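Local atomic coordinates of DNA replication licensing factor MCM related protein (Thermoplasma acidophilum, PDB entry 4ME3), a protein that is the N-terminal, zinc-binding part of an archaeal MCM, which probably binds single-stranded DNA and unwinds it at the cost of ATP during replication. Residues N97-D102 with E221-G226. Sequence-based numbering, arbitrary orientation.
Sequences NLRIKD and EDDLAG
Strand 97-101, in the helical N-terminal region of the MCM fold, meets a short 3-10 turn that follows strand 215-221 of the OB domain. Arg99 and Asp223 carry the contact, tip to tip. The guanidinium grips the carboxylate side-on in a salt bridge, one oxygen to each nitrogen. NH2 of Arg99 lies 2.8 Å from OD1 of Asp223, and NE of Arg99 lies 2.9 Å from OD2 of Asp223. The NH2 bond is nearly straight, at 169°. Both oxygens are met on the syn side, but the two flat groups are twisted 46° apart. The Arg99 chain is extended from CG to NE, which brings NE out to the Asp223 carboxylate. Over one face of the guanidinium sits Leu224, whose CD1 comes to 3.3 Å from NH1 of Arg99. That NH1 also bonds to the carbonyl O of Ile262. An alanine in place of Arg99 would probably leave the Asp223 carboxylate without its charged mate and open a gap beside Leu224 CD1.

Asn97 adds a second link, two residues back on the same strand. Its ND2 donates to OD2 of Asp222 over 2.9 Å, in the amide plane but from above the carboxylate plane. A water donates to OD1 of Asn97 and, more distantly, to OD2 of Asp222. Arg45 forms a salt bridge with the same OD2, so this oxygen has several donors.

Within the turn, Leu224 N bonds to Glu221 O at 3.0 Å. Strand 46-50 pairs in parallel with 97-101, and its Thr46 touches both Arg99 and Asp223. The arrangement is a largely polar contact between the helical and OB parts of the MCM N-terminal domain, joining a two-stranded parallel sheet to a loop between OB strands.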
loop_
_atom_site.group_PDB
_atom_site.type_symbol
_atom_site.label_atom_id
_atom_site.label_comp_id
_atom_site.label_asym_id
_atom_site.label_seq_id
_atom_site.Cartn_x
_atom_site.Cartn_y
_atom_site.Cartn_z
ATOM N N ASN A 97 -1.803 -1.974 -7.300
ATOM C CA ASN A 97 -2.624 -1.696 -6.132
ATOM C C ASN A 97 -3.903 -2.511 -6.138
ATOM O O ASN A 97 -4.803 -2.275 -6.945
ATOM C CB ASN A 97 -2.997 -0.220 -6.077
ATOM C CG ASN A 97 -1.797 0.688 -6.184
ATOM O OD1 ASN A 97 -0.798 0.498 -5.494
ATOM N ND2 ASN A 97 -1.888 1.680 -7.055
ATOM N N LEU A 98 -3.976 -3.471 -5.227
ATOM C CA LEU A 98 -5.199 -4.203 -4.982
ATOM C C LEU A 98 -5.908 -3.507 -3.832
ATOM O O LEU A 98 -5.350 -3.375 -2.743
ATOM C CB LEU A 98 -4.879 -5.657 -4.628
ATOM C CG LEU A 98 -6.061 -6.590 -4.363
ATOM C CD1 LEU A 98 -7.035 -6.584 -5.518
ATOM C CD2 LEU A 98 -5.548 -8.000 -4.104
ATOM N N ARG A 99 -7.122 -3.038 -4.088
ATOM C CA ARG A 99 -7.883 -2.288 -3.097
ATOM C C ARG A 99 -9.187 -2.997 -2.765
ATOM O O ARG A 99 -9.762 -3.689 -3.602
ATOM C CB ARG A 99 -8.163 -0.874 -3.607
ATOM C CG ARG A 99 -6.898 -0.090 -3.916
ATOM C CD ARG A 99 -7.187 1.361 -4.265
ATOM N NE ARG A 99 -5.959 2.090 -4.569
ATOM C CZ ARG A 99 -5.049 2.429 -3.664
ATOM N NH1 ARG A 99 -5.217 2.104 -2.388
ATOM N NH2 ARG A 99 -3.961 3.094 -4.033
ATOM N N ILE A 100 -9.640 -2.821 -1.530
ATOM C CA ILE A 100 -10.876 -3.430 -1.066
ATOM C C ILE A 100 -11.960 -2.364 -0.984
ATOM O O ILE A 100 -11.734 -1.283 -0.444
ATOM C CB ILE A 100 -10.697 -4.056 0.333
ATOM C CG1 ILE A 100 -9.503 -5.012 0.352
ATOM C CG2 ILE A 100 -11.963 -4.788 0.761
ATOM C CD1 ILE A 100 -9.583 -6.116 -0.679
ATOM N N LYS A 101 -13.134 -2.669 -1.527
ATOM C CA LYS A 101 -14.276 -1.770 -1.437
ATOM C C LYS A 101 -15.475 -2.510 -0.848
ATOM O O LYS A 101 -15.393 -3.701 -0.545
ATOM C CB LYS A 101 -14.628 -1.206 -2.816
ATOM C CG LYS A 101 -15.045 -2.264 -3.824
ATOM C CD LYS A 101 -15.522 -1.654 -5.129
ATOM C CE LYS A 101 -15.867 -2.740 -6.134
ATOM N NZ LYS A 101 -16.316 -2.194 -7.444
ATOM N N ASP A 102 -16.579 -1.791 -0.673
ATOM C CA ASP A 102 -17.823 -2.375 -0.181
ATOM C C ASP A 102 -17.677 -2.949 1.233
ATOM O O ASP A 102 -18.166 -4.038 1.534
ATOM C CB ASP A 102 -18.323 -3.451 -1.149
ATOM C CG ASP A 102 -18.590 -2.908 -2.544
ATOM O OD1 ASP A 102 -18.861 -1.693 -2.681
ATOM O OD2 ASP A 102 -18.534 -3.697 -3.511
ATOM N N GLU A 221 -1.889 7.445 -1.258
ATOM C CA GLU A 221 -0.795 7.221 -2.196
ATOM C C GLU A 221 -1.290 6.913 -3.599
ATOM O O GLU A 221 -2.403 6.414 -3.790
ATOM C CB GLU A 221 0.097 6.070 -1.723
ATOM C CG GLU A 221 0.884 6.356 -0.458
ATOM C CD GLU A 221 1.950 5.309 -0.197
ATOM O OE1 GLU A 221 1.822 4.185 -0.728
ATOM O OE2 GLU A 221 2.915 5.608 0.534
ATOM N N ASP A 222 -0.437 7.218 -4.573
ATOM C CA ASP A 222 -0.665 6.869 -5.970
ATOM C C ASP A 222 -2.019 7.391 -6.459
ATOM O O ASP A 222 -2.256 8.600 -6.443
ATOM C CB ASP A 222 -0.509 5.352 -6.145
ATOM C CG ASP A 222 -0.177 4.952 -7.570
ATOM O OD1 ASP A 222 -0.000 5.848 -8.425
ATOM O OD2 ASP A 222 -0.067 3.733 -7.829
ATOM N N ASP A 223 -2.901 6.494 -6.892
ATOM C CA ASP A 223 -4.187 6.891 -7.456
ATOM C C ASP A 223 -5.108 7.579 -6.451
ATOM O O ASP A 223 -6.089 8.213 -6.843
ATOM C CB ASP A 223 -4.904 5.676 -8.066
ATOM C CG ASP A 223 -4.874 4.455 -7.158
ATOM O OD1 ASP A 223 -3.776 4.082 -6.698
ATOM O OD2 ASP A 223 -5.945 3.861 -6.909
ATOM N N LEU A 224 -4.802 7.455 -5.163
ATOM C CA LEU A 224 -5.624 8.074 -4.128
ATOM C C LEU A 224 -5.120 9.458 -3.713
ATOM O O LEU A 224 -5.827 10.192 -3.029
ATOM C CB LEU A 224 -5.716 7.161 -2.900
ATOM C CG LEU A 224 -6.409 5.815 -3.137
ATOM C CD1 LEU A 224 -6.547 5.055 -1.824
ATOM C CD2 LEU A 224 -7.762 6.011 -3.798
ATOM N N ALA A 225 -3.909 9.823 -4.125
ATOM C CA ALA A 225 -3.373 11.138 -3.780
ATOM C C ALA A 225 -4.037 12.239 -4.603
ATOM O O ALA A 225 -4.376 12.035 -5.765
ATOM C CB ALA A 225 -1.864 11.167 -3.977
ATOM N N GLY A 226 -4.220 13.403 -3.991
ATOM C CA GLY A 226 -4.733 14.568 -4.686
ATOM C C GLY A 226 -6.240 14.585 -4.851
ATOM O O GLY A 226 -6.754 15.264 -5.736
HETATM O O HOH W 1 1.360 2.195 -5.320
#